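Local coordinates for protein Rho guanine nucleotide exchange factor 12 (Homo sapiens, PDB 1TXD) that acts as a guanine nucleotide exchange factor for the small GTPase RhoA and may couple it to the G protein alpha subunits GNA12 and GNA13, at residues A[16-19]-A[20-24]; A[70-73]-A[74-77]; A[115-118]-A[119-123]; A[161-164]-A[165-169]. The protein carries 1 engineered substitution. All coordinates share one frame; numbering follows the deposited sequence.

In the fold
All four interactions are local contacts along or at the start of helices in the helical DH part of this DH/PH fragment. Interactions 1, 2 and 4 lie at helix starts, interaction 3 in the middle of a helix. Interactions 2 and 3 touch: N71 ND2 donates to A120 O at 2.9 Å, probably as a hydrogen bond, and joins helix 72-90 to helix 112-126. Interaction 4 lies close by, its centre about 15 Å from that of interaction 2, without touching it. Both pack on helix 20-57, and L46 of that helix meets L72 and L163. Interaction 1 opens this same helix, yet its centre is about 38 Å from that of interaction 2. The assembly is a single protein chain.

Interaction 1. Residues A[16-19]-A[20-24]; sequences LGLK and PCEIK
A hydrophobic staple and an N-cap open the long helix 20-57 of the DH domain, with L18 meeting I23 and K19 as the cap residue. The staple joins the residue before the cap to the fourth residue of the helix. Its closest atoms are L18 CB and I23 CG1, 4.3 Å apart. Both side chains also rest on W6 of helix 6-9, which ties the preceding segment to the helix start. L18 CD2 lies 4.2 Å from E22 CG. The carboxylate of E22 is turned elsewhere: it pairs with R25 and Q26, one turn further on.

The backbone supplies the first helical bond. I23 N donates to K19 O at 3.0 Å, in the carbonyl plane, with an N-H...O angle of 143°. P20 has no N-H to offer, and as first residue of the helix it needs none. E22 CB sits 3.3 Å from K19 O and lines the same carbonyl. The K19 chain leads away from the helix, and NZ makes a salt bridge with E189. On the way it passes C21. The C21 thiol is turned between its own backbone N and carbonyl carbon (chi1 74°), which brings SG to 3.8 Å from K19 CD.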
loop_
_atom_site.group_PDB
_atom_site.type_symbol
_atom_site.label_atom_id
_atom_site.label_comp_id
_atom_site.label_asym_id
_atom_site.label_seq_id
_atom_site.Cartn_x
_atom_site.Cartn_y
_atom_site.Cartn_z
ATOM N N LEU A 16 -4.285 5.234 45.733
ATOM C CA LEU A 16 -5.246 6.038 46.509
ATOM C C LEU A 16 -4.916 7.494 46.378
ATOM O O LEU A 16 -5.798 8.333 46.376
ATOM C CB LEU A 16 -5.228 5.683 47.973
ATOM C CG LEU A 16 -6.218 4.637 48.410
ATOM C CD1 LEU A 16 -5.954 4.356 49.865
ATOM C CD2 LEU A 16 -7.667 5.076 48.178
ATOM N N GLY A 17 -3.625 7.763 46.260
ATOM C CA GLY A 17 -3.110 9.107 46.173
ATOM C C GLY A 17 -3.151 9.745 44.802
ATOM O O GLY A 17 -2.955 10.928 44.709
ATOM N N LEU A 18 -3.419 8.989 43.751
ATOM C CA LEU A 18 -3.444 9.550 42.416
ATOM C C LEU A 18 -4.778 10.145 42.069
ATOM O O LEU A 18 -5.821 9.599 42.409
ATOM C CB LEU A 18 -3.127 8.474 41.378
ATOM C CG LEU A 18 -1.755 7.894 41.602
ATOM C CD1 LEU A 18 -1.495 6.858 40.564
ATOM C CD2 LEU A 18 -0.707 8.997 41.563
ATOM N N LYS A 19 -4.737 11.254 41.346
ATOM C CA LYS A 19 -5.947 11.854 40.779
ATOM C C LYS A 19 -6.607 10.855 39.815
ATOM O O LYS A 19 -5.900 10.068 39.159
ATOM C CB LYS A 19 -5.591 13.135 40.000
ATOM C CG LYS A 19 -6.019 14.443 40.613
ATOM C CD LYS A 19 -5.598 15.630 39.703
ATOM C CE LYS A 19 -6.760 16.637 39.519
ATOM N NZ LYS A 19 -6.318 17.996 39.034
ATOM N N PRO A 20 -7.936 10.888 39.714
ATOM C CA PRO A 20 -8.652 10.096 38.696
ATOM C C PRO A 20 -8.107 10.304 37.270
ATOM O O PRO A 20 -7.765 9.351 36.581
ATOM C CB PRO A 20 -10.112 10.578 38.821
ATOM C CG PRO A 20 -10.230 11.184 40.165
ATOM C CD PRO A 20 -8.853 11.664 40.575
ATOM N N CYS A 21 -7.963 11.554 36.852
ATOM C CA CYS A 21 -7.409 11.840 35.536
ATOM C C CYS A 21 -6.009 11.267 35.376
ATOM O O CYS A 21 -5.606 10.882 34.284
ATOM C CB CYS A 21 -7.407 13.346 35.256
ATOM S SG CYS A 21 -6.150 14.328 36.153
ATOM N N GLU A 22 -5.261 11.200 36.461
ATOM C CA GLU A 22 -3.915 10.635 36.422
ATOM C C GLU A 22 -3.951 9.112 36.293
ATOM O O GLU A 22 -3.070 8.499 35.691
ATOM C CB GLU A 22 -3.117 11.095 37.659
ATOM C CG GLU A 22 -1.715 10.523 37.760
ATOM C CD GLU A 22 -0.848 10.813 36.528
ATOM O OE1 GLU A 22 -1.120 11.795 35.793
ATOM O OE2 GLU A 22 0.101 10.047 36.304
ATOM N N ILE A 23 -4.991 8.483 36.814
ATOM C CA ILE A 23 -5.174 7.052 36.597
ATOM C C ILE A 23 -5.481 6.760 35.115
ATOM O O ILE A 23 -4.972 5.788 34.573
ATOM C CB ILE A 23 -6.232 6.480 37.553
ATOM C CG1 ILE A 23 -5.537 6.030 38.843
ATOM C CG2 ILE A 23 -6.947 5.313 36.978
ATOM C CD1 ILE A 23 -6.432 5.879 39.967
ATOM N N LYS A 24 -6.282 7.617 34.474
ATOM C CA LYS A 24 -6.640 7.445 33.067
ATOM C C LYS A 24 -5.410 7.619 32.192
ATOM O O LYS A 24 -5.209 6.836 31.266
ATOM C CB LYS A 24 -7.718 8.439 32.634
ATOM C CG LYS A 24 -9.128 7.963 32.900
ATOM C CD LYS A 24 -10.004 9.056 33.494
ATOM C CE LYS A 24 -11.210 8.488 34.243
ATOM N NZ LYS A 24 -11.627 9.397 35.330
#

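Interaction 2. Residues A[70-73]-A[74-77]; sequences SNLE and DILQ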
loop_
_atom_site.group_PDB
_atom_site.type_symbol
_atom_site.label_atom_id
_atom_site.label_comp_id
_atom_site.label_asym_id
_atom_site.label_seq_id
_atom_site.Cartn_x
_atom_site.Cartn_y
_atom_site.Cartn_z
ATOM N N SER A 70 10.428 -8.984 2.053
ATOM C CA SER A 70 11.156 -7.713 1.958
ATOM C C SER A 70 11.939 -7.439 3.202
ATOM O O SER A 70 12.888 -8.222 3.618
ATOM C CB SER A 70 10.191 -6.586 1.526
ATOM O OG SER A 70 9.156 -6.316 2.525
ATOM N N ASN A 71 11.586 -6.341 3.840
ATOM C CA ASN A 71 12.330 -5.826 4.998
ATOM C C ASN A 71 11.652 -6.169 6.305
ATOM O O ASN A 71 11.778 -5.433 7.232
ATOM C CB ASN A 71 12.555 -4.329 4.900
ATOM C CG ASN A 71 11.293 -3.554 5.086
ATOM O OD1 ASN A 71 10.225 -4.083 4.865
ATOM N ND2 ASN A 71 11.395 -2.345 5.631
ATOM N N LEU A 72 10.986 -7.327 6.367
ATOM C CA LEU A 72 10.529 -7.912 7.625
ATOM C C LEU A 72 11.593 -7.862 8.773
ATOM O O LEU A 72 11.284 -7.479 9.900
ATOM C CB LEU A 72 10.125 -9.416 7.485
ATOM C CG LEU A 72 9.587 -10.003 8.798
ATOM C CD1 LEU A 72 8.340 -9.216 9.310
ATOM C CD2 LEU A 72 9.182 -11.471 8.562
ATOM N N GLU A 73 12.810 -8.197 8.457
ATOM C CA GLU A 73 13.918 -8.195 9.455
ATOM C C GLU A 73 14.042 -6.770 10.129
ATOM O O GLU A 73 14.179 -6.655 11.336
ATOM C CB GLU A 73 15.204 -8.530 8.742
ATOM C CG GLU A 73 16.458 -8.840 9.560
ATOM C CD GLU A 73 17.674 -9.059 8.640
ATOM O OE1 GLU A 73 18.739 -8.422 8.808
ATOM O OE2 GLU A 73 17.594 -9.888 7.702
ATOM N N ASP A 74 13.913 -5.703 9.341
ATOM C CA ASP A 74 14.095 -4.359 9.911
ATOM C C ASP A 74 12.854 -3.876 10.618
ATOM O O ASP A 74 12.943 -3.165 11.589
ATOM C CB ASP A 74 14.508 -3.303 8.890
ATOM C CG ASP A 74 15.584 -3.739 7.963
ATOM O OD1 ASP A 74 16.636 -4.475 8.308
ATOM O OD2 ASP A 74 15.482 -3.290 6.817
ATOM N N ILE A 75 11.675 -4.224 10.167
ATOM C CA ILE A 75 10.498 -3.744 10.921
ATOM C C ILE A 75 10.450 -4.526 12.226
ATOM O O ILE A 75 10.103 -4.000 13.269
ATOM C CB ILE A 75 9.144 -3.768 10.182
ATOM C CG1 ILE A 75 8.908 -5.064 9.498
ATOM C CG2 ILE A 75 8.996 -2.572 9.116
ATOM C CD1 ILE A 75 7.469 -5.329 9.386
ATOM N N LEU A 76 10.840 -5.776 12.173
ATOM C CA LEU A 76 11.036 -6.532 13.389
ATOM C C LEU A 76 11.976 -5.875 14.394
ATOM O O LEU A 76 11.560 -5.701 15.544
ATOM C CB LEU A 76 11.436 -7.966 13.130
ATOM C CG LEU A 76 11.734 -8.870 14.322
ATOM C CD1 LEU A 76 10.526 -9.077 15.238
ATOM C CD2 LEU A 76 12.238 -10.221 13.831
ATOM N N GLN A 77 13.239 -5.620 14.014
ATOM C CA GLN A 77 14.257 -5.032 14.932
ATOM C C GLN A 77 13.787 -3.629 15.404
ATOM O O GLN A 77 13.947 -3.279 16.524
ATOM C CB GLN A 77 15.636 -4.939 14.254
ATOM C CG GLN A 77 16.671 -6.080 14.562
ATOM C CD GLN A 77 16.244 -7.052 15.698
ATOM O OE1 GLN A 77 16.289 -6.688 16.883
ATOM N NE2 GLN A 77 15.814 -8.260 15.327
#
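N71, L72 and E73 meet D74 to Q77 in the first turns of helix 72-90, part of the DH helical bundle. The chain enters through S70, which has positive phi, and N71 takes the N-cap position.

Backbone bonds come first. I75, L76 and Q77 donate their N-H groups to the carbonyls of N71, L72 and E73, each four residues back. L76 N lies 2.9 Å from L72 O, and this bond is nearly straight, with an N-H...O angle of 164°. D74 N also makes a weak bond to N71 O.

The polar side chains do little for one another. The N71 amide does not cap the helix. Its ND2 is spent on A120 O of helix 112-126, so it ties two helices together. D74 OD2 lies 3.6 Å from N71 CB, a packing contact. E73 OE1 and D74 OD1 are like charges 4.5 Å apart, on the exposed side.

The apolar contact lies on the buried side, where L72 and I75 cross at about a right angle. L72 packs on L46 and Y51, I75 on L43 and F124. The CG1 branch of I75 is turned between its backbone N and carbonyl carbon (chi1 47°). This lays CG1 3.4 Å from L72 O and sets CD1 4.0 Å from L72 CD1.

Interaction 3. Residues A[115-118]-A[119-123]; sequences EKLK and HAAAT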
loop_
_atom_site.group_PDB
_atom_site.type_symbol
_atom_site.label_atom_id
_atom_site.label_comp_id
_atom_site.label_asym_id
_atom_site.label_seq_id
_atom_site.Cartn_x
_atom_site.Cartn_y
_atom_site.Cartn_z
ATOM N N GLU A 115 12.176 9.200 10.832
ATOM C CA GLU A 115 12.752 8.780 9.539
ATOM C C GLU A 115 12.930 7.272 9.459
ATOM O O GLU A 115 12.669 6.671 8.443
ATOM C CB GLU A 115 14.110 9.457 9.270
ATOM C CG GLU A 115 14.074 10.978 9.346
ATOM C CD GLU A 115 13.498 11.612 8.093
ATOM O OE1 GLU A 115 13.351 10.918 7.057
ATOM O OE2 GLU A 115 13.207 12.819 8.135
ATOM N N LYS A 116 13.420 6.665 10.517
ATOM C CA LYS A 116 13.632 5.256 10.515
ATOM C C LYS A 116 12.269 4.502 10.383
ATOM O O LYS A 116 12.170 3.632 9.583
ATOM C CB LYS A 116 14.398 4.839 11.758
ATOM C CG LYS A 116 14.550 3.335 11.868
ATOM C CD LYS A 116 15.557 2.947 12.980
ATOM C CE LYS A 116 16.011 1.472 12.877
ATOM N NZ LYS A 116 17.390 1.333 12.192
ATOM N N LEU A 117 11.243 4.885 11.138
ATOM C CA LEU A 117 9.969 4.201 11.114
ATOM C C LEU A 117 9.277 4.419 9.818
ATOM O O LEU A 117 8.843 3.459 9.246
ATOM C CB LEU A 117 9.053 4.620 12.298
ATOM C CG LEU A 117 7.629 4.117 12.393
ATOM C CD1 LEU A 117 7.639 2.628 12.301
ATOM C CD2 LEU A 117 6.923 4.584 13.707
ATOM N N LYS A 118 9.200 5.659 9.333
ATOM C CA LYS A 118 8.464 5.914 8.108
ATOM C C LYS A 118 9.129 5.211 6.919
ATOM O O LYS A 118 8.453 4.560 6.170
ATOM C CB LYS A 118 8.205 7.412 7.866
ATOM C CG LYS A 118 9.155 8.194 6.988
ATOM C CD LYS A 118 8.971 9.714 7.239
ATOM C CE LYS A 118 9.352 10.615 6.055
ATOM N NZ LYS A 118 9.042 12.059 6.321
ATOM N N HIS A 119 10.458 5.242 6.799
ATOM C CA HIS A 119 11.092 4.502 5.678
ATOM C C HIS A 119 10.994 3.011 5.758
ATOM O O HIS A 119 10.818 2.341 4.766
ATOM C CB HIS A 119 12.528 4.921 5.468
ATOM C CG HIS A 119 12.641 6.280 4.869
ATOM N ND1 HIS A 119 12.963 6.487 3.562
ATOM C CD2 HIS A 119 12.523 7.504 5.419
ATOM C CE1 HIS A 119 13.024 7.786 3.317
ATOM N NE2 HIS A 119 12.766 8.418 4.432
ATOM N N ALA A 120 11.025 2.471 6.956
ATOM C CA ALA A 120 11.003 1.024 7.060
ATOM C C ALA A 120 9.581 0.548 6.822
ATOM O O ALA A 120 9.346 -0.379 6.035
ATOM C CB ALA A 120 11.508 0.563 8.383
ATOM N N ALA A 121 8.627 1.182 7.475
ATOM C CA ALA A 121 7.241 0.807 7.260
ATOM C C ALA A 121 6.788 1.056 5.813
ATOM O O ALA A 121 5.854 0.381 5.302
ATOM C CB ALA A 121 6.308 1.561 8.211
ATOM N N ALA A 122 7.370 2.054 5.172
ATOM C CA ALA A 122 6.937 2.420 3.783
ATOM C C ALA A 122 7.371 1.321 2.830
ATOM O O ALA A 122 6.642 0.972 1.887
ATOM C CB ALA A 122 7.554 3.785 3.305
ATOM N N THR A 123 8.553 0.780 3.099
ATOM C CA THR A 123 9.113 -0.316 2.301
ATOM C C THR A 123 8.308 -1.623 2.530
ATOM O O THR A 123 7.798 -2.233 1.565
ATOM C CB THR A 123 10.585 -0.497 2.637
ATOM O OG1 THR A 123 11.320 0.647 2.158
ATOM C CG2 THR A 123 11.189 -1.672 1.933
#
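L117, A121 and A122 form the buried side of this turn of helix 112-126, E115 and H119 the open one. The helix belongs to the DH bundle.

On the buried side residues 119-123 offer three alanines, A120 to A122. The tightness here is in the backbone bonds and in methyls lying against carbonyl oxygens. A121 N donates to L117 O at 2.9 Å, at an N-H...O angle of 165°. A122 N reaches K118 O at 2.9 Å, and A122 CB lies 3.1 Å from K118 O. L117 CD1 comes only to 4.4 Å from A121 CB. The L117 side chain is directed away from residues 119-123 and packs on I207 of helix 191-230 and L78 of helix 72-90. A121 meets V211 and A122 meets F210, consistent with a close approach of helix 191-230 over these small side chains.

The solvent side holds E115, K116 and H119. E115 and H119 lie side by side and point the same way, carboxylate and ring 34° apart in plane. E115 OE1 stays 3.7 Å from H119 NE2, a loose approach. Closer is the ring edge: H119 CD2 lies 3.1 Å from E115 O, near the ring plane. K118 forms the border, its CG 3.8 Å from H119 CD2. F210 of helix 191-230 covers both, through a cation-pi contact with K118 and an inclined ring contact with H119.

H119 O takes two donors from T123, the backbone N and OG1, the latter at 3.2 Å. The proton of the T123 hydroxyl is therefore used within its own helix. The nearby carboxylate would probably stabilise a protonated H119, whereas the lysine ammonium would work against it.

Interaction 4. Residues A[161-164]-A[165-169]; sequences LQLK and DIIPT
Q162 is the N-cap of the short helix 163-166, and its carbonyl receives D165 N at 2.7 Å from above the carbonyl plane. L163 O takes two donors: I167 N nearly along the C=O axis and I166 N from above its plane. A type I turn from I166 to T169 leads on to helix 169-186. P168 has no N-H for K164 O, and its CD lies 3.0 Å from that oxygen.

D165 is the central side chain. Its CG is anti to its carbonyl carbon (chi1 -59°), which swings the carboxylate back over the cap. OD1 accepts Q162 N at 3.3 Å on its anti side; this is the side-chain-to-backbone half of a capping box. OD2 faces K164 NZ at 3.5 Å, a weak salt bridge. With an alanine here, Q162 N would probably lose this acceptor and the K164 ammonium this nearby negative charge.

L161 and I166 form a hydrophobic staple around the cap, with L161 CB 4.2 Å from I166 CG1. The L161 and D165 side chains cross at about a right angle, with L161 CD2 3.8 Å from D165 CB. On the buried side, L163 CG meets I167 CD1 at 3.9 Å.

E153 of helix 143-154 accepts L163 N. L163 and I166 pack on L46 of helix 20-57, while L163 and I167 share I135 of helix 128-141, so the short helix sits between these two.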
loop_
_atom_site.group_PDB
_atom_site.type_symbol
_atom_site.label_atom_id
_atom_site.label_comp_id
_atom_site.label_asym_id
_atom_site.label_seq_id
_atom_site.Cartn_x
_atom_site.Cartn_y
_atom_site.Cartn_z
ATOM N N LEU A 161 -5.326 -17.917 10.984
ATOM C CA LEU A 161 -5.192 -16.814 10.030
ATOM C C LEU A 161 -4.150 -17.175 8.978
ATOM O O LEU A 161 -3.181 -17.852 9.270
ATOM C CB LEU A 161 -4.759 -15.540 10.735
ATOM C CG LEU A 161 -5.863 -14.712 11.377
ATOM C CD1 LEU A 161 -5.226 -13.579 12.138
ATOM C CD2 LEU A 161 -6.868 -14.166 10.344
ATOM N N GLN A 162 -4.375 -16.759 7.743
ATOM C CA GLN A 162 -3.413 -17.064 6.682
ATOM C C GLN A 162 -2.286 -16.024 6.648
ATOM O O GLN A 162 -2.443 -14.929 7.143
ATOM C CB GLN A 162 -4.131 -17.202 5.324
ATOM C CG GLN A 162 -5.145 -18.404 5.291
ATOM C CD GLN A 162 -5.869 -18.576 3.948
ATOM O OE1 GLN A 162 -5.248 -18.820 2.922
ATOM N NE2 GLN A 162 -7.170 -18.458 3.969
ATOM N N LEU A 163 -1.146 -16.412 6.077
ATOM C CA LEU A 163 -0.029 -15.526 5.761
ATOM C C LEU A 163 -0.556 -14.218 5.221
ATOM O O LEU A 163 -0.235 -13.157 5.723
ATOM C CB LEU A 163 0.924 -16.201 4.755
ATOM C CG LEU A 163 2.309 -15.517 4.533
ATOM C CD1 LEU A 163 3.022 -15.280 5.868
ATOM C CD2 LEU A 163 3.264 -16.278 3.616
ATOM N N LYS A 164 -1.388 -14.285 4.208
ATOM C CA LYS A 164 -1.943 -13.086 3.618
ATOM C C LYS A 164 -2.641 -12.188 4.642
ATOM O O LYS A 164 -2.704 -11.010 4.442
ATOM C CB LYS A 164 -2.866 -13.391 2.457
ATOM C CG LYS A 164 -4.290 -13.869 2.792
ATOM C CD LYS A 164 -5.056 -14.311 1.554
ATOM C CE LYS A 164 -6.194 -15.247 1.898
ATOM N NZ LYS A 164 -7.180 -14.499 2.773
ATOM N N ASP A 165 -3.184 -12.767 5.711
ATOM C CA ASP A 165 -3.871 -11.997 6.743
ATOM C C ASP A 165 -2.961 -11.509 7.859
ATOM O O ASP A 165 -3.342 -10.656 8.592
ATOM C CB ASP A 165 -5.004 -12.844 7.361
ATOM C CG ASP A 165 -6.007 -13.280 6.354
ATOM O OD1 ASP A 165 -6.338 -14.505 6.364
ATOM O OD2 ASP A 165 -6.514 -12.468 5.535
ATOM N N ILE A 166 -1.766 -12.071 8.016
ATOM C CA ILE A 166 -0.871 -11.605 9.070
ATOM C C ILE A 166 -0.014 -10.441 8.581
ATOM O O ILE A 166 0.312 -9.501 9.294
ATOM C CB ILE A 166 -0.006 -12.813 9.536
ATOM C CG1 ILE A 166 -0.897 -13.973 9.977
ATOM C CG2 ILE A 166 0.951 -12.342 10.628
ATOM C CD1 ILE A 166 -0.122 -15.164 10.533
ATOM N N ILE A 167 0.386 -10.491 7.336
ATOM C CA ILE A 167 1.266 -9.487 6.820
ATOM C C ILE A 167 0.777 -8.065 6.951
ATOM O O ILE A 167 1.523 -7.191 7.346
ATOM C CB ILE A 167 1.593 -9.909 5.391
ATOM C CG1 ILE A 167 2.820 -10.814 5.419
ATOM C CG2 ILE A 167 1.862 -8.747 4.415
ATOM C CD1 ILE A 167 2.799 -11.622 4.187
ATOM N N PRO A 168 -0.511 -7.858 6.701
ATOM C CA PRO A 168 -1.117 -6.532 6.855
ATOM C C PRO A 168 -1.152 -5.950 8.319
ATOM O O PRO A 168 -1.820 -4.887 8.535
ATOM C CB PRO A 168 -2.548 -6.705 6.326
ATOM C CG PRO A 168 -2.583 -7.948 5.437
ATOM C CD PRO A 168 -1.419 -8.897 6.193
ATOM N N THR A 169 -0.519 -6.644 9.281
ATOM C CA THR A 169 -0.500 -6.178 10.654
ATOM C C THR A 169 0.404 -4.959 10.799
ATOM O O THR A 169 0.046 -4.074 11.625
ATOM C CB THR A 169 -0.109 -7.241 11.672
ATOM O OG1 THR A 169 1.125 -7.876 11.284
ATOM C CG2 THR A 169 -1.155 -8.355 11.691
#